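Local coordinates for protein Stk_08120 (Sulfolobus tokodaii, PDB 3W9K) that probably binds fatty acids, holding a myristic acid molecule in a hydrophobic cavity of a Bet v 1-like fold, at residues A[7-12]-A[118-123]; A[29-34]-A[84-89]; A[33-38]-A[60-65]. All coordinates share one frame; numbering follows the deposited sequence.

How the interactions relate
Interactions 1, 2 and 3 hold helices, or the turn after one, against one antiparallel sheet, and they differ in depth. Interaction 2, whose centre lies about 2 Å from the centre of the chain, is buried and wholly apolar. Interaction 3 is buried too, but adds one hydrogen bond and the end of the myristic acid chain. Interaction 1, with its centre about 10 Å from that of the chain, is only partly buried and combines a salt bridge and a water bridge with aliphatic contacts. Interactions 2 and 3 share Q33 and I34 of helix 27-34. The long helix 105-137, used by interaction 1, reaches them through R121 NH1, bonded to Q33 OE1, and N118 ND2, bonded to I34 O.

Interaction 1: A[7-12]-A[118-123]; sequences VEKEIK and NLDRLA. With MYR (myristic acid), chain B.
K9 lies over the helix with unusually tight carbon packing: its CE is 3.4 Å from A123 CB, and the chain ends in a salt bridge from NZ to D120 OD1 (2.8 Å). The ammonium meets that oxygen from above the carboxylate plane, 42° out of it. With CG anti to the backbone N (chi1 -179°) and the chain bent at chi2, the aliphatic part runs past L119 in the opposite sense, K9 CB 3.7 Å from L119 CB. Cutting K9 back to alanine is likely to leave D120 without its cross-contact partner and to open a gap over A123. Two residues along the strand, I11 CD1 meets the next helical turn, 4.0 Å from L122 CG and close to the A123 backbone. Water 1 accepts from K12 N and donates to A123 O, both at 2.9 Å, joining the two backbones. At the other end V7 CG2 touches L119 CD1 (4.3 Å), while V7 CG1 faces C4 of the myristic acid at 3.9 Å. The segment axes are nearly parallel, 9° apart at 8.5 Å. Here an outermost strand of the sheet runs alongside the C-terminal helix, as is typical of the Bet v 1-like helix-grip fold.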
loop_
_atom_site.group_PDB
_atom_site.type_symbol
_atom_site.label_atom_id
_atom_site.label_comp_id
_atom_site.label_asym_id
_atom_site.label_seq_id
_atom_site.Cartn_x
_atom_site.Cartn_y
_atom_site.Cartn_z
ATOM N N VAL A 7 1.648 -10.929 -4.587
ATOM C CA VAL A 7 0.568 -11.281 -3.679
ATOM C C VAL A 7 -0.528 -10.220 -3.942
ATOM O O VAL A 7 -0.212 -9.047 -4.175
ATOM C CB VAL A 7 1.015 -11.319 -2.200
ATOM C CG1 VAL A 7 1.560 -10.016 -1.757
ATOM C CG2 VAL A 7 -0.118 -11.743 -1.290
ATOM N N GLU A 8 -1.783 -10.659 -3.920
ATOM C CA GLU A 8 -2.893 -9.806 -4.416
ATOM C C GLU A 8 -4.043 -9.843 -3.434
ATOM O O GLU A 8 -4.188 -10.832 -2.696
ATOM C CB GLU A 8 -3.427 -10.370 -5.734
ATOM C CG GLU A 8 -2.442 -10.281 -6.848
ATOM C CD GLU A 8 -3.093 -10.335 -8.185
ATOM O OE1 GLU A 8 -4.292 -10.042 -8.276
ATOM O OE2 GLU A 8 -2.375 -10.588 -9.171
ATOM N N LYS A 9 -4.891 -8.798 -3.417
ATOM C CA LYS A 9 -6.104 -8.861 -2.612
ATOM C C LYS A 9 -7.179 -8.039 -3.279
ATOM O O LYS A 9 -6.939 -6.875 -3.652
ATOM C CB LYS A 9 -5.876 -8.316 -1.156
ATOM C CG LYS A 9 -7.125 -8.372 -0.190
ATOM C CD LYS A 9 -7.293 -9.826 0.358
ATOM C CE LYS A 9 -8.641 -9.967 1.077
ATOM N NZ LYS A 9 -8.554 -11.229 1.868
ATOM N N GLU A 10 -8.383 -8.602 -3.312
ATOM C CA GLU A 10 -9.534 -7.800 -3.747
ATOM C C GLU A 10 -10.134 -7.074 -2.554
ATOM O O GLU A 10 -10.196 -7.646 -1.467
ATOM C CB GLU A 10 -10.581 -8.681 -4.415
ATOM C CG GLU A 10 -11.870 -7.933 -4.831
ATOM C CD GLU A 10 -12.836 -8.864 -5.558
ATOM O OE1 GLU A 10 -13.605 -9.504 -4.832
ATOM O OE2 GLU A 10 -12.779 -8.986 -6.807
ATOM N N ILE A 11 -10.542 -5.824 -2.756
ATOM C CA ILE A 11 -11.183 -5.034 -1.741
ATOM C C ILE A 11 -12.557 -4.577 -2.275
ATOM O O ILE A 11 -12.654 -3.972 -3.340
ATOM C CB ILE A 11 -10.298 -3.824 -1.341
ATOM C CG1 ILE A 11 -8.943 -4.338 -0.797
ATOM C CG2 ILE A 11 -11.040 -2.930 -0.311
ATOM C CD1 ILE A 11 -8.426 -3.752 0.430
ATOM N N LYS A 12 -13.593 -4.835 -1.478
ATOM C CA LYS A 12 -14.955 -4.365 -1.791
ATOM C C LYS A 12 -15.223 -3.171 -0.897
ATOM O O LYS A 12 -14.972 -3.205 0.323
ATOM C CB LYS A 12 -16.010 -5.463 -1.519
ATOM C CG LYS A 12 -15.859 -6.657 -2.503
ATOM C CD LYS A 12 -16.530 -6.194 -3.822
ATOM C CE LYS A 12 -16.599 -7.301 -4.853
ATOM N NZ LYS A 12 -17.158 -6.714 -6.140
ATOM N N ASN A 118 -1.838 -7.718 6.564
ATOM C CA ASN A 118 -2.244 -6.306 6.347
ATOM C C ASN A 118 -3.318 -6.222 5.293
ATOM O O ASN A 118 -4.267 -5.486 5.462
ATOM C CB ASN A 118 -1.049 -5.449 5.915
ATOM C CG ASN A 118 -0.208 -5.009 7.110
ATOM O OD1 ASN A 118 -0.752 -4.730 8.208
ATOM N ND2 ASN A 118 1.104 -4.926 6.921
ATOM N N LEU A 119 -3.192 -6.992 4.208
ATOM C CA LEU A 119 -4.235 -6.904 3.154
ATOM C C LEU A 119 -5.571 -7.447 3.636
ATOM O O LEU A 119 -6.614 -6.889 3.273
ATOM C CB LEU A 119 -3.805 -7.656 1.879
ATOM C CG LEU A 119 -2.554 -7.029 1.212
ATOM C CD1 LEU A 119 -2.030 -8.105 0.135
ATOM C CD2 LEU A 119 -2.773 -5.562 0.599
ATOM N N ASP A 120 -5.541 -8.511 4.447
ATOM C CA ASP A 120 -6.786 -9.066 5.002
ATOM C C ASP A 120 -7.426 -8.042 5.928
ATOM O O ASP A 120 -8.625 -7.818 5.861
ATOM C CB ASP A 120 -6.537 -10.390 5.737
ATOM C CG ASP A 120 -6.199 -11.525 4.817
ATOM O OD1 ASP A 120 -6.324 -11.391 3.600
ATOM O OD2 ASP A 120 -5.745 -12.550 5.349
ATOM N N ARG A 121 -6.621 -7.407 6.784
ATOM C CA ARG A 121 -7.139 -6.350 7.668
ATOM C C ARG A 121 -7.764 -5.176 6.897
ATOM O O ARG A 121 -8.856 -4.713 7.192
ATOM C CB ARG A 121 -6.032 -5.877 8.619
ATOM C CG ARG A 121 -6.490 -4.663 9.575
ATOM C CD ARG A 121 -5.355 -4.337 10.576
ATOM N NE ARG A 121 -4.196 -4.039 9.737
ATOM C CZ ARG A 121 -4.103 -2.948 8.965
ATOM N NH1 ARG A 121 -5.026 -1.948 9.009
ATOM N NH2 ARG A 121 -3.035 -2.829 8.169
ATOM N N LEU A 122 -7.053 -4.689 5.888
ATOM C CA LEU A 122 -7.611 -3.623 5.041
ATOM C C LEU A 122 -8.914 -4.029 4.376
ATOM O O LEU A 122 -9.888 -3.255 4.393
ATOM C CB LEU A 122 -6.514 -3.239 4.002
ATOM C CG LEU A 122 -6.352 -1.932 3.291
ATOM C CD1 LEU A 122 -6.308 -0.694 4.243
ATOM C CD2 LEU A 122 -5.062 -2.046 2.383
ATOM N N ALA A 123 -8.968 -5.237 3.798
ATOM C CA ALA A 123 -10.180 -5.724 3.181
ATOM C C ALA A 123 -11.381 -5.799 4.127
ATOM O O ALA A 123 -12.530 -5.494 3.762
ATOM C CB ALA A 123 -9.909 -7.093 2.490
HETATM C C1 MYR B . 5.140 -15.411 -2.939
HETATM O O1 MYR B . 4.217 -15.784 -3.710
HETATM O O2 MYR B . 5.542 -16.226 -2.053
HETATM C C2 MYR B . 5.799 -14.039 -3.053
HETATM C C3 MYR B . 4.866 -12.817 -3.063
HETATM C C4 MYR B . 4.860 -12.063 -1.720
HETATM C C5 MYR B . 5.470 -10.650 -1.718
HETATM C C6 MYR B . 5.989 -10.311 -0.348
HETATM C C7 MYR B . 6.642 -8.957 -0.306
HETATM C C8 MYR B . 7.131 -8.671 1.089
HETATM C C9 MYR B . 7.913 -7.379 1.024
HETATM C C10 MYR B . 8.692 -7.098 2.288
HETATM C C11 MYR B . 9.254 -5.764 1.914
HETATM C C12 MYR B . 10.553 -5.443 2.589
HETATM C C13 MYR B . 11.236 -4.438 1.700
HETATM C C14 MYR B . 10.220 -3.435 1.201
HETATM O O HOH W 1 -13.375 -6.096 1.077
#

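Interaction 2: A[29-34]-A[84-89]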
loop_
_atom_site.group_PDB
_atom_site.type_symbol
_atom_site.label_atom_id
_atom_site.label_comp_id
_atom_site.label_asym_id
_atom_site.label_seq_id
_atom_site.Cartn_x
_atom_site.Cartn_y
_atom_site.Cartn_z
ATOM N N PHE A 29 -0.561 6.980 3.544
ATOM C CA PHE A 29 -1.601 6.024 3.926
ATOM C C PHE A 29 -1.179 4.600 3.539
ATOM O O PHE A 29 -1.140 3.658 4.378
ATOM C CB PHE A 29 -2.909 6.370 3.155
ATOM C CG PHE A 29 -3.996 5.350 3.347
ATOM C CD1 PHE A 29 -4.727 5.359 4.548
ATOM C CD2 PHE A 29 -4.284 4.386 2.359
ATOM C CE1 PHE A 29 -5.745 4.405 4.808
ATOM C CE2 PHE A 29 -5.320 3.428 2.580
ATOM C CZ PHE A 29 -6.073 3.463 3.854
ATOM N N THR A 30 -0.838 4.433 2.251
ATOM C CA THR A 30 -0.747 3.090 1.689
ATOM C C THR A 30 0.466 2.259 2.222
ATOM O O THR A 30 0.310 1.041 2.480
ATOM C CB THR A 30 -0.675 3.206 0.179
ATOM O OG1 THR A 30 -1.917 3.723 -0.307
ATOM C CG2 THR A 30 -0.468 1.870 -0.473
ATOM N N ILE A 31 1.640 2.876 2.320
ATOM C CA ILE A 31 2.854 2.159 2.740
ATOM C C ILE A 31 2.731 1.635 4.198
ATOM O O ILE A 31 2.927 0.442 4.419
ATOM C CB ILE A 31 4.107 3.000 2.460
ATOM C CG1 ILE A 31 4.209 3.297 0.926
ATOM C CG2 ILE A 31 5.389 2.306 3.018
ATOM C CD1 ILE A 31 4.353 2.090 0.109
ATOM N N PRO A 32 2.364 2.476 5.166
ATOM C CA PRO A 32 2.168 1.940 6.537
ATOM C C PRO A 32 1.024 0.906 6.671
ATOM O O PRO A 32 1.092 0.021 7.536
ATOM C CB PRO A 32 1.858 3.213 7.384
ATOM C CG PRO A 32 2.417 4.427 6.522
ATOM C CD PRO A 32 2.177 3.968 5.103
ATOM N N GLN A 33 -0.034 1.012 5.833
ATOM C CA GLN A 33 -1.158 0.103 5.907
ATOM C C GLN A 33 -0.746 -1.277 5.355
ATOM O O GLN A 33 -1.281 -2.285 5.817
ATOM C CB GLN A 33 -2.365 0.535 5.064
ATOM C CG GLN A 33 -3.211 1.649 5.709
ATOM C CD GLN A 33 -3.984 1.123 6.915
ATOM O OE1 GLN A 33 -4.074 -0.106 7.128
ATOM N NE2 GLN A 33 -4.590 2.064 7.716
ATOM N N ILE A 34 0.220 -1.327 4.425
ATOM C CA ILE A 34 0.438 -2.623 3.724
ATOM C C ILE A 34 1.805 -3.257 4.003
ATOM O O ILE A 34 1.908 -4.477 4.179
ATOM C CB ILE A 34 0.230 -2.436 2.183
ATOM C CG1 ILE A 34 -1.250 -2.088 1.889
ATOM C CG2 ILE A 34 0.715 -3.682 1.369
ATOM C CD1 ILE A 34 -1.456 -1.618 0.396
ATOM N N GLY A 84 10.392 -3.392 -6.038
ATOM C CA GLY A 84 9.153 -3.935 -6.492
ATOM C C GLY A 84 8.220 -2.849 -6.976
ATOM O O GLY A 84 8.641 -1.673 -7.138
ATOM N N ILE A 85 6.980 -3.277 -7.211
ATOM C CA ILE A 85 5.885 -2.367 -7.595
ATOM C C ILE A 85 4.624 -2.805 -6.865
ATOM O O ILE A 85 4.262 -4.012 -6.807
ATOM C CB ILE A 85 5.597 -2.400 -9.130
ATOM C CG1 ILE A 85 6.873 -2.138 -9.932
ATOM C CG2 ILE A 85 4.506 -1.414 -9.531
ATOM C CD1 ILE A 85 6.687 -2.335 -11.460
ATOM N N LEU A 86 3.944 -1.789 -6.307
ATOM C CA LEU A 86 2.637 -1.993 -5.634
ATOM C C LEU A 86 1.601 -1.295 -6.547
ATOM O O LEU A 86 1.740 -0.086 -6.857
ATOM C CB LEU A 86 2.672 -1.325 -4.231
ATOM C CG LEU A 86 1.355 -1.370 -3.436
ATOM C CD1 LEU A 86 0.869 -2.746 -3.169
ATOM C CD2 LEU A 86 1.684 -0.676 -2.055
ATOM N N TYR A 87 0.651 -2.069 -7.040
ATOM C CA TYR A 87 -0.426 -1.538 -7.892
ATOM C C TYR A 87 -1.731 -1.473 -7.100
ATOM O O TYR A 87 -2.017 -2.391 -6.292
ATOM C CB TYR A 87 -0.671 -2.448 -9.069
ATOM C CG TYR A 87 0.532 -2.901 -9.883
ATOM C CD1 TYR A 87 0.766 -2.342 -11.154
ATOM C CD2 TYR A 87 1.376 -3.944 -9.438
ATOM C CE1 TYR A 87 1.799 -2.792 -11.943
ATOM C CE2 TYR A 87 2.442 -4.386 -10.242
ATOM C CZ TYR A 87 2.647 -3.778 -11.474
ATOM O OH TYR A 87 3.673 -4.161 -12.283
ATOM N N ILE A 88 -2.490 -0.374 -7.267
ATOM C CA ILE A 88 -3.874 -0.342 -6.728
ATOM C C ILE A 88 -4.739 -0.043 -7.964
ATOM O O ILE A 88 -4.528 0.991 -8.607
ATOM C CB ILE A 88 -4.069 0.695 -5.587
ATOM C CG1 ILE A 88 -3.054 0.411 -4.424
ATOM C CG2 ILE A 88 -5.493 0.631 -5.034
ATOM C CD1 ILE A 88 -1.903 1.421 -4.390
ATOM N N ARG A 89 -5.600 -0.982 -8.366
ATOM C CA ARG A 89 -6.371 -0.854 -9.631
ATOM C C ARG A 89 -7.863 -0.850 -9.344
ATOM O O ARG A 89 -8.386 -1.771 -8.691
ATOM C CB ARG A 89 -6.090 -2.003 -10.649
ATOM C CG ARG A 89 -4.614 -2.200 -11.006
ATOM C CD ARG A 89 -4.398 -3.316 -12.119
ATOM N NE ARG A 89 -5.560 -3.633 -13.012
ATOM C CZ ARG A 89 -5.871 -3.058 -14.196
ATOM N NH1 ARG A 89 -5.127 -2.082 -14.734
ATOM N NH2 ARG A 89 -6.966 -3.481 -14.873
#
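The apolar contacts centre on one methyl, L86 CD2, which meets three residues of helix 29-34. T30 CG2 comes closest, at 3.7 Å, with the two side chains crossing at a slant. I34 CD1 approaches tip to tip at 4.1 Å, and I31 CD1 is more distant at 4.4 Å. The torsions help to explain this meeting: L86 sends CG toward the helix by holding it anti to the backbone N (chi1 176°), and in T30 the branch anti to its own N, CG2, is the one that meets CD2. A second, smaller contact lies two residues along the strand, where I88 CD1 and T30 CG2 meet end to end at 4.2 Å. T30 therefore touches both strand side chains through its methyl alone.

The polar bonds are local to each element or lead to other parts of the chain. T30 OG1 is hydrogen-bonded to F24 O, so the hydroxyl of this buried residue has a partner on the preceding helix. Within the helix, Q33 N bonds to F29 O (3.2 Å).

The segment axes run at 107° to each other and approach to 11.4 Å, so segment 29-34 lies across segment 84-89. On the strand side, L86 also packs on I98 and L100 of strand 95-102, while I88 touches M21 and F24 of helix 17-24. At the flank of the helix, F29 and Q33 pack against helix 105-137.

Interaction 3: A[33-38]-A[60-65]; sequences QIFPGI and YKVKGR. With MYR (myristic acid), chain B.
The carbonyl oxygen of P36 accepts a 2.7 Å hydrogen bond from Y60 OH, the one polar bond joining the two segments. The donor stands 33° out of the carbonyl plane, with a C=O...donor angle of 131°, while P36 O itself lies at the edge of the Y60 ring, close to its plane. Y60 CG sits between the backbone N and the carbonyl carbon (chi1 67°), the setting from which the ring reaches segment 33-38. Carbon atoms surround the hydroxyl: I38 CD1 approaches it to 3.4 Å, P36 CD to 3.5 Å and F35 CB to 3.6 Å. Both P36 and I38 cross the tyrosine side chain at about a right angle. The bond joins strand 58-69 to the turn between helix 27-34 and strand 38-43, and the tail of a myristic acid lies over the face of the Y60 ring, as expected for the internal cavity of a Bet v 1-like fold.

C12 of the ligand sits 3.9 Å above that ring plane, over its centre. F35 meets the tail differently, since the terminal carbon C14 lies in the plane of its ring, at the edge, 3.3 Å from F35 CE2. V62 CB adds a contact with C14 at 4.1 Å, and P36 CG reaches C10 further along the tail. Outside the two segments, F35 makes an edge-to-face contact with Y77, and P36 packs on Y114 and V115 of helix 105-137.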
loop_
_atom_site.group_PDB
_atom_site.type_symbol
_atom_site.label_atom_id
_atom_site.label_comp_id
_atom_site.label_asym_id
_atom_site.label_seq_id
_atom_site.Cartn_x
_atom_site.Cartn_y
_atom_site.Cartn_z
ATOM N N GLN A 33 -0.034 1.012 5.833
ATOM C CA GLN A 33 -1.158 0.103 5.907
ATOM C C GLN A 33 -0.746 -1.277 5.355
ATOM O O GLN A 33 -1.281 -2.285 5.817
ATOM C CB GLN A 33 -2.365 0.535 5.064
ATOM C CG GLN A 33 -3.211 1.649 5.709
ATOM C CD GLN A 33 -3.984 1.123 6.915
ATOM O OE1 GLN A 33 -4.074 -0.106 7.128
ATOM N NE2 GLN A 33 -4.590 2.064 7.716
ATOM N N ILE A 34 0.220 -1.327 4.425
ATOM C CA ILE A 34 0.438 -2.623 3.724
ATOM C C ILE A 34 1.805 -3.257 4.003
ATOM O O ILE A 34 1.908 -4.477 4.179
ATOM C CB ILE A 34 0.230 -2.436 2.183
ATOM C CG1 ILE A 34 -1.250 -2.088 1.889
ATOM C CG2 ILE A 34 0.715 -3.682 1.369
ATOM C CD1 ILE A 34 -1.456 -1.618 0.396
ATOM N N PHE A 35 2.829 -2.438 4.083
ATOM C CA PHE A 35 4.194 -3.005 4.237
ATOM C C PHE A 35 4.362 -3.543 5.676
ATOM O O PHE A 35 3.640 -3.121 6.570
ATOM C CB PHE A 35 5.254 -1.950 3.886
ATOM C CG PHE A 35 5.590 -1.919 2.409
ATOM C CD1 PHE A 35 4.603 -1.590 1.445
ATOM C CD2 PHE A 35 6.881 -2.255 1.964
ATOM C CE1 PHE A 35 4.923 -1.544 0.060
ATOM C CE2 PHE A 35 7.187 -2.204 0.552
ATOM C CZ PHE A 35 6.208 -1.852 -0.362
ATOM N N PRO A 36 5.315 -4.502 5.901
ATOM C CA PRO A 36 5.449 -5.116 7.251
ATOM C C PRO A 36 6.042 -4.154 8.298
ATOM O O PRO A 36 7.139 -3.681 8.070
ATOM C CB PRO A 36 6.475 -6.252 7.039
ATOM C CG PRO A 36 6.471 -6.512 5.583
ATOM C CD PRO A 36 6.121 -5.188 4.884
ATOM N N GLY A 37 5.375 -3.895 9.417
ATOM C CA GLY A 37 6.047 -3.239 10.592
ATOM C C GLY A 37 6.661 -1.857 10.324
ATOM O O GLY A 37 7.799 -1.554 10.781
ATOM N N ILE A 38 5.940 -1.027 9.551
ATOM C CA ILE A 38 6.465 0.305 9.191
ATOM C C ILE A 38 6.418 1.151 10.461
ATOM O O ILE A 38 5.344 1.263 11.118
ATOM C CB ILE A 38 5.590 0.977 8.072
ATOM C CG1 ILE A 38 5.773 0.267 6.722
ATOM C CG2 ILE A 38 5.992 2.468 7.860
ATOM C CD1 ILE A 38 7.123 0.623 6.105
ATOM N N TYR A 60 14.476 -2.629 7.543
ATOM C CA TYR A 60 14.631 -2.303 6.154
ATOM C C TYR A 60 14.294 -0.826 5.938
ATOM O O TYR A 60 13.505 -0.220 6.722
ATOM C CB TYR A 60 13.762 -3.228 5.266
ATOM C CG TYR A 60 12.265 -3.056 5.428
ATOM C CD1 TYR A 60 11.544 -2.148 4.595
ATOM C CD2 TYR A 60 11.555 -3.790 6.375
ATOM C CE1 TYR A 60 10.149 -2.016 4.749
ATOM C CE2 TYR A 60 10.194 -3.620 6.540
ATOM C CZ TYR A 60 9.505 -2.738 5.724
ATOM O OH TYR A 60 8.170 -2.570 5.855
ATOM N N LYS A 61 14.853 -0.257 4.878
ATOM C CA LYS A 61 14.544 1.137 4.520
ATOM C C LYS A 61 14.058 1.090 3.084
ATOM O O LYS A 61 14.798 0.575 2.190
ATOM C CB LYS A 61 15.816 1.998 4.684
ATOM C CG LYS A 61 16.385 2.024 6.137
ATOM C CD LYS A 61 17.832 2.588 6.211
ATOM C CE LYS A 61 17.885 4.138 6.033
ATOM N NZ LYS A 61 18.299 4.614 4.639
ATOM N N VAL A 62 12.850 1.588 2.800
ATOM C CA VAL A 62 12.292 1.514 1.428
ATOM C C VAL A 62 11.986 2.963 0.993
ATOM O O VAL A 62 11.632 3.807 1.830
ATOM C CB VAL A 62 11.030 0.630 1.359
ATOM C CG1 VAL A 62 10.024 1.107 2.354
ATOM C CG2 VAL A 62 10.371 0.646 -0.059
ATOM N N LYS A 63 12.133 3.263 -0.297
ATOM C CA LYS A 63 11.747 4.605 -0.761
ATOM C C LYS A 63 11.170 4.421 -2.150
ATOM O O LYS A 63 11.389 3.393 -2.810
ATOM C CB LYS A 63 12.971 5.566 -0.806
ATOM C CG LYS A 63 13.988 5.205 -1.924
ATOM C CD LYS A 63 15.187 6.182 -1.683
ATOM C CE LYS A 63 16.175 6.180 -2.818
ATOM N NZ LYS A 63 16.916 4.911 -2.941
ATOM N N GLY A 64 10.344 5.344 -2.599
ATOM C CA GLY A 64 9.828 5.151 -3.951
ATOM C C GLY A 64 8.957 6.316 -4.358
ATOM O O GLY A 64 8.952 7.384 -3.722
ATOM N N ARG A 65 8.276 6.095 -5.479
ATOM C CA ARG A 65 7.528 7.157 -6.152
ATOM C C ARG A 65 6.202 6.647 -6.573
ATOM O O ARG A 65 6.081 5.513 -6.960
ATOM C CB ARG A 65 8.261 7.637 -7.418
ATOM C CG ARG A 65 7.552 8.869 -8.001
ATOM C CD ARG A 65 8.268 9.501 -9.217
ATOM N NE ARG A 65 8.105 10.956 -9.150
ATOM C CZ ARG A 65 9.094 11.798 -8.862
ATOM N NH1 ARG A 65 10.324 11.327 -8.634
ATOM N NH2 ARG A 65 8.854 13.113 -8.801
HETATM C C1 MYR B . 5.140 -15.411 -2.939
HETATM O O1 MYR B . 4.217 -15.784 -3.710
HETATM O O2 MYR B . 5.542 -16.226 -2.053
HETATM C C2 MYR B . 5.799 -14.039 -3.053
HETATM C C3 MYR B . 4.866 -12.817 -3.063
HETATM C C4 MYR B . 4.860 -12.063 -1.720
HETATM C C5 MYR B . 5.470 -10.650 -1.718
HETATM C C6 MYR B . 5.989 -10.311 -0.348
HETATM C C7 MYR B . 6.642 -8.957 -0.306
HETATM C C8 MYR B . 7.131 -8.671 1.089
HETATM C C9 MYR B . 7.913 -7.379 1.024
HETATM C C10 MYR B . 8.692 -7.098 2.288
HETATM C C11 MYR B . 9.254 -5.764 1.914
HETATM C C12 MYR B . 10.553 -5.443 2.589
HETATM C C13 MYR B . 11.236 -4.438 1.700
HETATM C C14 MYR B . 10.220 -3.435 1.201
#